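Local coordinates for globin III, extracellular (Lumbricus terrestris, PDB 1X9F), which probably carries oxygen in the blood of the earthworm, as one haem-binding globin subunit of the giant extracellular haemoglobin erythrocruorin, at residues 8-11 with 12-15. Sequence-based numbering, arbitrary orientation.
Sequences SEED and HRIV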
loop_
_atom_site.group_PDB
_atom_site.type_symbol
_atom_site.label_atom_id
_atom_site.label_comp_id
_atom_site.label_asym_id
_atom_site.label_seq_id
_atom_site.Cartn_x
_atom_site.Cartn_y
_atom_site.Cartn_z
ATOM N N SER C 8 6.400 -11.376 -31.067
ATOM C CA SER C 8 5.809 -12.574 -30.500
ATOM C C SER C 8 4.398 -12.315 -29.976
ATOM O O SER C 8 3.905 -11.183 -30.024
ATOM C CB SER C 8 6.693 -13.068 -29.354
ATOM O OG SER C 8 6.677 -12.140 -28.276
ATOM N N GLU C 9 3.762 -13.373 -29.475
ATOM C CA GLU C 9 2.454 -13.276 -28.834
ATOM C C GLU C 9 2.412 -12.169 -27.786
ATOM O O GLU C 9 1.646 -11.215 -27.928
ATOM C CB GLU C 9 2.076 -14.602 -28.169
ATOM C CG GLU C 9 1.823 -15.764 -29.123
ATOM C CD GLU C 9 0.606 -15.568 -30.018
ATOM O OE1 GLU C 9 0.581 -16.187 -31.104
ATOM O OE2 GLU C 9 -0.324 -14.812 -29.649
ATOM N N GLU C 10 3.231 -12.307 -26.738
ATOM C CA GLU C 10 3.313 -11.309 -25.665
ATOM C C GLU C 10 3.696 -9.930 -26.208
ATOM O O GLU C 10 3.126 -8.928 -25.779
ATOM C CB GLU C 10 4.294 -11.733 -24.561
ATOM C CG GLU C 10 3.750 -12.728 -23.526
ATOM C CD GLU C 10 2.930 -12.059 -22.432
ATOM O OE1 GLU C 10 3.529 -11.436 -21.519
ATOM O OE2 GLU C 10 1.679 -12.175 -22.472
ATOM N N ASP C 11 4.647 -9.887 -27.150
ATOM C CA ASP C 11 5.060 -8.631 -27.809
ATOM C C ASP C 11 3.872 -7.835 -28.330
ATOM O O ASP C 11 3.691 -6.670 -27.964
ATOM C CB ASP C 11 6.000 -8.893 -28.993
ATOM C CG ASP C 11 7.426 -9.192 -28.573
ATOM O OD1 ASP C 11 8.156 -9.793 -29.389
ATOM O OD2 ASP C 11 7.915 -8.869 -27.469
ATOM N N HIS C 12 3.066 -8.465 -29.181
ATOM C CA HIS C 12 1.951 -7.752 -29.788
ATOM C C HIS C 12 0.840 -7.424 -28.788
ATOM O O HIS C 12 0.104 -6.459 -28.973
ATOM C CB HIS C 12 1.443 -8.453 -31.064
ATOM C CG HIS C 12 0.497 -9.591 -30.824
ATOM N ND1 HIS C 12 0.779 -10.885 -31.209
ATOM C CD2 HIS C 12 -0.744 -9.622 -30.283
ATOM C CE1 HIS C 12 -0.238 -11.667 -30.893
ATOM N NE2 HIS C 12 -1.174 -10.925 -30.327
ATOM N N ARG C 13 0.744 -8.215 -27.724
ATOM C CA ARG C 13 -0.201 -7.953 -26.653
ATOM C C ARG C 13 0.248 -6.715 -25.855
ATOM O O ARG C 13 -0.589 -5.908 -25.446
ATOM C CB ARG C 13 -0.333 -9.202 -25.757
ATOM C CG ARG C 13 -1.374 -9.098 -24.645
ATOM C CD ARG C 13 -1.247 -10.159 -23.533
ATOM N NE ARG C 13 0.014 -10.074 -22.774
ATOM C CZ ARG C 13 0.300 -9.140 -21.862
ATOM N NH1 ARG C 13 -0.571 -8.177 -21.575
ATOM N NH2 ARG C 13 1.472 -9.164 -21.238
ATOM N N ILE C 14 1.563 -6.571 -25.652
ATOM C CA ILE C 14 2.133 -5.387 -24.992
ATOM C C ILE C 14 1.866 -4.144 -25.842
ATOM O O ILE C 14 1.446 -3.107 -25.325
ATOM C CB ILE C 14 3.668 -5.550 -24.719
ATOM C CG1 ILE C 14 3.965 -6.762 -23.828
ATOM C CG2 ILE C 14 4.262 -4.279 -24.111
ATOM C CD1 ILE C 14 3.516 -6.631 -22.375
ATOM N N VAL C 15 2.096 -4.269 -27.145
ATOM C CA VAL C 15 1.887 -3.167 -28.079
ATOM C C VAL C 15 0.427 -2.691 -28.089
ATOM O O VAL C 15 0.166 -1.489 -28.013
ATOM C CB VAL C 15 2.403 -3.529 -29.506
ATOM C CG1 VAL C 15 1.872 -2.563 -30.559
ATOM C CG2 VAL C 15 3.930 -3.545 -29.527
#
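Arg13 and Glu10 stand side by side on the first turn of helix 9-20, pointing the same way, and the guanidinium grips the carboxylate side-on. Arg13 CB rests 3.5 Å from Glu10 O; with CG anti to the backbone N (chi1 -176°) the chain runs extended, CD lies 3.7 Å from Glu10 OE2, and the bend at chi3 turns NE onto that oxygen. NE donates to Glu10 OE2 at 2.7 Å and NH2 to Glu10 OE1 at 3.1 Å, the latter bond nearly straight (169°). Both oxygens are met from above the carboxylate plane, which is turned 32° from the guanidinium. Glu10 OE1 has a second salt bridge, to a basic side chain on the chain of another protein. A leucine in place of Arg13 would probably leave Glu10 without its intrahelical charge partner and its carboxylate freer to turn. Beside this pair, Glu9 O sits 3.4 Å above the centre of the His12 ring, whose NE2 is hydrogen-bonded to Asp86. Asp11 N donates to Ser8 OG at 3.2 Å, which also hydrogen-bonds an acidic side chain of that other protein, and Ser8 N returns a bond to Asp11 OD1 at 2.9 Å. This reciprocal pair is a capping box, with Ser8 as N-cap, opening helix A of the globin fold.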